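Local coordinates for protein glutathione S-transferase 5 (Caenorhabditis elegans, PDB 1ZL9) that conjugates reduced glutathione to a wide range of exogenous and endogenous hydrophobic electrophiles, as a sigma-class glutathione transferase, at residues 6-11 / 17-22; 61-66 / 70-75. All coordinates share one frame; numbering follows the deposited sequence.

Contact 1: 6-11 / 17-22; sequences LTYFNG and VSRQIF. With GSH (glutathione), chain C.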
loop_
_atom_site.group_PDB
_atom_site.type_symbol
_atom_site.label_atom_id
_atom_site.label_comp_id
_atom_site.label_asym_id
_atom_site.label_seq_id
_atom_site.Cartn_x
_atom_site.Cartn_y
_atom_site.Cartn_z
ATOM N N LEU A 6 -18.538 -4.042 7.849
ATOM C CA LEU A 6 -17.526 -4.377 6.875
ATOM C C LEU A 6 -18.237 -5.012 5.697
ATOM O O LEU A 6 -18.977 -5.964 5.865
ATOM C CB LEU A 6 -16.514 -5.379 7.446
ATOM C CG LEU A 6 -15.413 -5.830 6.479
ATOM C CD1 LEU A 6 -14.362 -4.685 6.253
ATOM C CD2 LEU A 6 -14.668 -7.057 6.993
ATOM N N THR A 7 -18.027 -4.497 4.513
ATOM C CA THR A 7 -18.648 -5.074 3.321
ATOM C C THR A 7 -17.572 -5.690 2.463
ATOM O O THR A 7 -16.616 -5.021 2.057
ATOM C CB THR A 7 -19.338 -4.000 2.575
ATOM O OG1 THR A 7 -20.390 -3.500 3.383
ATOM C CG2 THR A 7 -19.943 -4.536 1.355
ATOM N N TYR A 8 -17.690 -7.001 2.264
ATOM C CA TYR A 8 -16.785 -7.719 1.388
ATOM C C TYR A 8 -17.539 -8.914 0.805
ATOM O O TYR A 8 -18.689 -9.088 1.114
ATOM C CB TYR A 8 -15.515 -8.137 2.169
ATOM C CG TYR A 8 -14.394 -8.711 1.340
ATOM C CD1 TYR A 8 -13.801 -7.981 0.351
ATOM C CD2 TYR A 8 -13.940 -10.061 1.513
ATOM C CE1 TYR A 8 -12.775 -8.511 -0.413
ATOM C CE2 TYR A 8 -12.947 -10.582 0.735
ATOM C CZ TYR A 8 -12.352 -9.821 -0.219
ATOM O OH TYR A 8 -11.323 -10.356 -1.004
ATOM N N PHE A 9 -16.913 -9.650 -0.098
ATOM C CA PHE A 9 -17.447 -10.917 -0.614
ATOM C C PHE A 9 -17.488 -12.023 0.455
ATOM O O PHE A 9 -16.925 -11.878 1.567
ATOM C CB PHE A 9 -16.660 -11.341 -1.838
ATOM C CG PHE A 9 -16.757 -10.343 -2.936
ATOM C CD1 PHE A 9 -17.978 -10.130 -3.567
ATOM C CD2 PHE A 9 -15.664 -9.543 -3.275
ATOM C CE1 PHE A 9 -18.100 -9.139 -4.578
ATOM C CE2 PHE A 9 -15.784 -8.572 -4.256
ATOM C CZ PHE A 9 -16.970 -8.368 -4.912
ATOM N N ASN A 10 -18.259 -13.058 0.162
ATOM C CA ASN A 10 -18.326 -14.225 1.008
ATOM C C ASN A 10 -17.074 -15.082 0.856
ATOM O O ASN A 10 -17.087 -16.115 0.202
ATOM C CB ASN A 10 -19.558 -15.092 0.723
ATOM C CG ASN A 10 -19.703 -16.172 1.762
ATOM O OD1 ASN A 10 -19.183 -16.048 2.911
ATOM N ND2 ASN A 10 -20.362 -17.266 1.384
ATOM N N GLY A 11 -16.014 -14.642 1.508
ATOM C CA GLY A 11 -14.735 -15.328 1.452
ATOM C C GLY A 11 -13.792 -14.593 2.383
ATOM O O GLY A 11 -14.133 -13.499 2.919
ATOM N N VAL A 17 -8.473 -10.002 7.236
ATOM C CA VAL A 17 -7.641 -9.464 8.311
ATOM C C VAL A 17 -8.395 -8.491 9.254
ATOM O O VAL A 17 -8.182 -8.496 10.491
ATOM C CB VAL A 17 -6.321 -8.887 7.805
ATOM C CG1 VAL A 17 -6.497 -7.645 6.985
ATOM C CG2 VAL A 17 -5.366 -8.585 8.982
ATOM N N SER A 18 -9.272 -7.687 8.657
ATOM C CA SER A 18 -10.126 -6.781 9.406
ATOM C C SER A 18 -11.057 -7.560 10.296
ATOM O O SER A 18 -11.272 -7.207 11.443
ATOM C CB SER A 18 -10.834 -5.829 8.432
ATOM O OG SER A 18 -9.866 -4.962 7.885
ATOM N N ARG A 19 -11.626 -8.651 9.790
ATOM C CA ARG A 19 -12.489 -9.476 10.615
ATOM C C ARG A 19 -11.708 -10.031 11.821
ATOM O O ARG A 19 -12.234 -10.141 12.922
ATOM C CB ARG A 19 -13.037 -10.656 9.806
ATOM C CG ARG A 19 -13.805 -10.291 8.545
ATOM C CD ARG A 19 -14.625 -11.471 8.070
ATOM N NE ARG A 19 -15.349 -11.222 6.845
ATOM C CZ ARG A 19 -14.951 -11.571 5.644
ATOM N NH1 ARG A 19 -13.831 -12.242 5.467
ATOM N NH2 ARG A 19 -15.719 -11.298 4.604
ATOM N N GLN A 20 -10.455 -10.367 11.600
ATOM C CA GLN A 20 -9.619 -10.948 12.663
ATOM C C GLN A 20 -9.180 -9.901 13.687
ATOM O O GLN A 20 -9.064 -10.190 14.861
ATOM C CB GLN A 20 -8.444 -11.704 12.086
ATOM C CG GLN A 20 -8.917 -13.012 11.371
ATOM C CD GLN A 20 -7.801 -13.974 11.006
ATOM O OE1 GLN A 20 -6.709 -13.885 11.541
ATOM N NE2 GLN A 20 -8.115 -14.954 10.159
ATOM N N ILE A 21 -8.961 -8.677 13.226
ATOM C CA ILE A 21 -8.707 -7.573 14.139
ATOM C C ILE A 21 -9.899 -7.369 15.039
ATOM O O ILE A 21 -9.770 -7.268 16.266
ATOM C CB ILE A 21 -8.382 -6.273 13.360
ATOM C CG1 ILE A 21 -7.024 -6.387 12.695
ATOM C CG2 ILE A 21 -8.537 -5.047 14.219
ATOM C CD1 ILE A 21 -6.723 -5.290 11.631
ATOM N N PHE A 22 -11.077 -7.317 14.455
ATOM C CA PHE A 22 -12.275 -7.227 15.271
ATOM C C PHE A 22 -12.439 -8.406 16.239
ATOM O O PHE A 22 -12.830 -8.194 17.416
ATOM C CB PHE A 22 -13.545 -7.174 14.441
ATOM C CG PHE A 22 -13.793 -5.876 13.724
ATOM C CD1 PHE A 22 -13.786 -4.642 14.383
ATOM C CD2 PHE A 22 -14.093 -5.903 12.376
ATOM C CE1 PHE A 22 -14.050 -3.479 13.713
ATOM C CE2 PHE A 22 -14.409 -4.726 11.692
ATOM C CZ PHE A 22 -14.380 -3.517 12.334
HETATM N N1 GSH C . -6.165 -2.323 -3.632
HETATM C CA1 GSH C . -7.331 -3.086 -3.338
HETATM C C1 GSH C . -7.502 -3.357 -1.899
HETATM O O11 GSH C . -8.673 -3.242 -1.262
HETATM O O12 GSH C . -6.480 -3.835 -1.274
HETATM C CB1 GSH C . -8.039 -3.926 -4.354
HETATM C CG1 GSH C . -9.555 -4.098 -4.162
HETATM C CD1 GSH C . -10.071 -5.143 -5.130
HETATM O OE1 GSH C . -9.243 -5.522 -6.138
HETATM N N2 GSH C . -11.310 -5.627 -5.022
HETATM C CA2 GSH C . -11.773 -6.724 -5.819
HETATM C C2 GSH C . -13.115 -6.331 -6.362
HETATM O O2 GSH C . -13.918 -5.642 -5.493
HETATM C CB2 GSH C . -11.835 -7.882 -4.829
HETATM S SG2 GSH C . -12.483 -9.344 -5.662
HETATM N N3 GSH C . -13.527 -6.679 -7.558
HETATM C CA3 GSH C . -14.888 -6.497 -8.065
HETATM C C3 GSH C . -14.956 -5.327 -9.014
HETATM O O31 GSH C . -13.785 -4.600 -9.269
HETATM O O32 GSH C . -16.071 -4.928 -9.583
#

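Contact 2: 61-66 / 70-75; sequences KKLAQS and ARFLAR. With GSH (glutathione), chain C.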
loop_
_atom_site.group_PDB
_atom_site.type_symbol
_atom_site.label_atom_id
_atom_site.label_comp_id
_atom_site.label_asym_id
_atom_site.label_seq_id
_atom_site.Cartn_x
_atom_site.Cartn_y
_atom_site.Cartn_z
ATOM N N LYS A 61 -19.859 6.378 7.598
ATOM C CA LYS A 61 -18.791 6.992 6.754
ATOM C C LYS A 61 -17.904 5.881 6.132
ATOM O O LYS A 61 -17.491 4.946 6.828
ATOM C CB LYS A 61 -17.875 7.919 7.571
ATOM C CG LYS A 61 -18.587 9.166 8.246
ATOM C CD LYS A 61 -17.833 9.633 9.539
ATOM C CE LYS A 61 -18.669 10.699 10.397
ATOM N NZ LYS A 61 -19.490 10.112 11.585
ATOM N N LYS A 62 -17.626 5.992 4.840
ATOM C CA LYS A 62 -16.990 4.901 4.107
ATOM C C LYS A 62 -15.459 5.022 4.097
ATOM O O LYS A 62 -14.893 6.107 3.914
ATOM C CB LYS A 62 -17.528 4.802 2.668
ATOM C CG LYS A 62 -18.969 4.211 2.642
ATOM C CD LYS A 62 -19.584 4.329 1.283
ATOM C CE LYS A 62 -21.137 4.447 1.357
ATOM N NZ LYS A 62 -21.697 3.170 0.862
ATOM N N LEU A 63 -14.797 3.863 4.202
ATOM C CA LEU A 63 -13.350 3.794 4.062
ATOM C C LEU A 63 -13.032 2.567 3.229
ATOM O O LEU A 63 -13.333 1.464 3.619
ATOM C CB LEU A 63 -12.691 3.668 5.426
ATOM C CG LEU A 63 -11.158 3.450 5.404
ATOM C CD1 LEU A 63 -10.468 4.642 4.803
ATOM C CD2 LEU A 63 -10.683 3.124 6.775
ATOM N N ALA A 64 -12.385 2.777 2.092
ATOM C CA ALA A 64 -11.953 1.727 1.192
ATOM C C ALA A 64 -10.491 1.386 1.378
ATOM O O ALA A 64 -9.753 2.106 2.076
ATOM C CB ALA A 64 -12.129 2.256 -0.191
ATOM N N GLN A 65 -10.078 0.347 0.656
ATOM C CA GLN A 65 -8.699 -0.173 0.559
ATOM C C GLN A 65 -8.295 -1.073 1.745
ATOM O O GLN A 65 -8.197 -0.604 2.871
ATOM C CB GLN A 65 -7.691 0.935 0.313
ATOM C CG GLN A 65 -7.769 1.432 -1.178
ATOM C CD GLN A 65 -7.049 0.555 -2.179
ATOM O OE1 GLN A 65 -7.153 0.764 -3.416
ATOM N NE2 GLN A 65 -6.311 -0.387 -1.696
ATOM N N SER A 66 -8.115 -2.358 1.461
ATOM C CA SER A 66 -7.908 -3.370 2.476
ATOM C C SER A 66 -6.869 -3.024 3.521
ATOM O O SER A 66 -7.164 -3.228 4.704
ATOM C CB SER A 66 -7.586 -4.737 1.828
ATOM O OG SER A 66 -6.386 -4.742 1.120
ATOM N N ALA A 70 -7.354 -2.096 7.523
ATOM C CA ALA A 70 -6.686 -2.893 8.547
ATOM C C ALA A 70 -5.842 -1.972 9.429
ATOM O O ALA A 70 -5.810 -2.091 10.669
ATOM C CB ALA A 70 -5.787 -3.940 7.868
ATOM N N ARG A 71 -5.185 -1.006 8.795
ATOM C CA ARG A 71 -4.318 -0.069 9.547
ATOM C C ARG A 71 -5.158 0.838 10.467
ATOM O O ARG A 71 -4.808 1.069 11.622
ATOM C CB ARG A 71 -3.427 0.768 8.615
ATOM C CG ARG A 71 -2.491 1.763 9.369
ATOM C CD ARG A 71 -1.464 2.449 8.541
ATOM N NE ARG A 71 -0.507 1.435 8.166
ATOM C CZ ARG A 71 -0.493 0.754 7.033
ATOM N NH1 ARG A 71 -1.276 1.065 5.974
ATOM N NH2 ARG A 71 0.363 -0.237 6.920
ATOM N N PHE A 72 -6.287 1.305 9.973
ATOM C CA PHE A 72 -7.144 2.171 10.751
ATOM C C PHE A 72 -7.650 1.409 11.969
ATOM O O PHE A 72 -7.524 1.872 13.128
ATOM C CB PHE A 72 -8.328 2.625 9.904
ATOM C CG PHE A 72 -9.429 3.265 10.720
ATOM C CD1 PHE A 72 -9.274 4.541 11.200
ATOM C CD2 PHE A 72 -10.627 2.604 10.979
ATOM C CE1 PHE A 72 -10.296 5.153 11.953
ATOM C CE2 PHE A 72 -11.600 3.194 11.777
ATOM C CZ PHE A 72 -11.447 4.459 12.237
ATOM N N LEU A 73 -8.126 0.182 11.714
ATOM C CA LEU A 73 -8.654 -0.615 12.810
ATOM C C LEU A 73 -7.531 -1.040 13.769
ATOM O O LEU A 73 -7.715 -0.998 14.995
ATOM C CB LEU A 73 -9.383 -1.832 12.300
ATOM C CG LEU A 73 -10.667 -1.561 11.493
ATOM C CD1 LEU A 73 -11.092 -2.871 10.956
ATOM C CD2 LEU A 73 -11.735 -0.972 12.289
ATOM N N ALA A 74 -6.402 -1.459 13.245
ATOM C CA ALA A 74 -5.291 -1.881 14.090
ATOM C C ALA A 74 -4.840 -0.731 15.011
ATOM O O ALA A 74 -4.530 -0.980 16.202
ATOM C CB ALA A 74 -4.103 -2.427 13.285
ATOM N N ARG A 75 -4.789 0.493 14.495
ATOM C CA ARG A 75 -4.391 1.611 15.336
ATOM C C ARG A 75 -5.397 1.889 16.456
ATOM O O ARG A 75 -4.978 2.215 17.554
ATOM C CB ARG A 75 -4.175 2.857 14.543
ATOM C CG ARG A 75 -2.888 2.787 13.728
ATOM C CD ARG A 75 -2.685 3.987 12.774
ATOM N NE ARG A 75 -2.663 5.250 13.474
ATOM C CZ ARG A 75 -2.473 6.443 12.910
ATOM N NH1 ARG A 75 -2.294 6.560 11.582
ATOM N NH2 ARG A 75 -2.445 7.526 13.703
HETATM N N1 GSH C . -6.165 -2.323 -3.632
HETATM C CA1 GSH C . -7.331 -3.086 -3.338
HETATM C C1 GSH C . -7.502 -3.357 -1.899
HETATM O O11 GSH C . -8.673 -3.242 -1.262
HETATM O O12 GSH C . -6.480 -3.835 -1.274
HETATM C CB1 GSH C . -8.039 -3.926 -4.354
HETATM C CG1 GSH C . -9.555 -4.098 -4.162
HETATM C CD1 GSH C . -10.071 -5.143 -5.130
HETATM O OE1 GSH C . -9.243 -5.522 -6.138
HETATM N N2 GSH C . -11.310 -5.627 -5.022
HETATM C CA2 GSH C . -11.773 -6.724 -5.819
HETATM C C2 GSH C . -13.115 -6.331 -6.362
HETATM O O2 GSH C . -13.918 -5.642 -5.493
HETATM C CB2 GSH C . -11.835 -7.882 -4.829
HETATM S SG2 GSH C . -12.483 -9.344 -5.662
HETATM N N3 GSH C . -13.527 -6.679 -7.558
HETATM C CA3 GSH C . -14.888 -6.497 -8.065
HETATM C C3 GSH C . -14.956 -5.327 -9.014
HETATM O O31 GSH C . -13.785 -4.600 -9.269
HETATM O O32 GSH C . -16.071 -4.928 -9.583
#

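Contact 1: 6-11 / 17-22
The carbonyl oxygen of Gly11 is gripped by both terminal nitrogens of one guanidinium: Arg19 NH1 reaches Gly11 O at 2.9 Å, and Arg19 NH2 adds a weaker bond to the same atom at 3.2 Å. This joins the first strand and the helix of the beta-alpha-beta unit of the thioredoxin-like N-terminal domain, strand 4-9, helix 16-25 and strand 30-34, and ties helix 16-25 to the turn at Phe9-Gly11. The stronger bond is bent, with an N-H...O angle of 142° and the donor 26° from the carbonyl plane. NH2 also meets Phe9 O in a further weak bond, so the guanidinium bridges the carbonyls of the first and last residues of the inverse gamma turn centred on Asn10. Asp31 binds Arg19 NE and Glu16 binds NH1, and these carboxylates probably offset its buried charge.

From CG to NE the arginine is extended, which carries its head across to that turn. Nearer the helix, Leu6 CD2 lies 3.7 Å from Arg19 CG, the two side chains crossing at about a right angle. NH2 comes to the rim of the Tyr8 ring, whose hydroxyl is bonded to Ala14 N; by similarity this tyrosine binds glutathione. The CB of Phe9 points away from the helix, and its ring brings CE2 to 3.7 Å from glutathione SG2.

Contact 2: 61-66 / 70-75
Ser66 holds OG between its backbone N and carbonyl carbon (chi1 64°), which turns the hydroxyl to the glutathione carboxylate, whereas Leu63 has CG anti to the backbone N (chi1 174°) and sends CD2 against helix 66-76. The two residues thus serve different ends of a strand-to-helix connection in the thioredoxin-like domain: Leu63 packs the last strand of the sheet on the helix, and Ser66 opens the helix at the ligand.

Ser66 binds both oxygens of one carboxylate. Its backbone N donates to glutathione O11 over 2.9 Å in a nearly straight bond (164°), while OG donates to O12 at 2.6 Å. Gln65, at the N-cap position, also lies in the glutathione pocket. With the carboxylate at the N-terminus of the helix, the helix dipole and the first-turn N-H would be expected to favour its negative charge. The carbonyl of Ser66 faces along the helix instead, and accepts the amide of Ala70, N to O 3.0 Å, as a regular first-turn helical bond. Ala70 CB rests 3.5 Å from that same Ser66 O.

Farther up the strand the contact is apolar. Leu63 CD2 meets Phe72 CB at 3.9 Å and Phe72 CG at 4.1 Å, so the methyl sits at the root of the aromatic side chain.

Trp85 of the second subunit meets the Phe72 ring edge-to-face and also packs on Leu63, bringing this pair to the dimer interface. Within the chain, strand 55-58 pairs with the strand at Leu63 and touches Phe72 through Val58, while helices 16-25 and 157-171 pack on Ala70 through Val17 and Trp157.

Overall arrangement
Contacts 1 and 2 lie in the same N-terminal domain, their centres about 11 Å apart, and follow one another along the chain. Their strands belong to one mixed sheet, separated in it by strand 55-58, and their helices pack directly: Ile21 CG2 touches Leu73 CB at 3.8 Å, and Phe22 CZ approaches Leu73 CD1 to 3.6 Å. Both reach glutathione, from different ends. Contact 1 lies by the sulfur, contact 2 by the alpha-carboxylate of the gamma-glutamyl residue, and the side chains of Tyr8 and Ser66 are about 7 Å apart. Trp39, Lys43 and Leu53 of the same chain, and Asp99 of the second subunit, add further hydrogen bonds to the bound tripeptide.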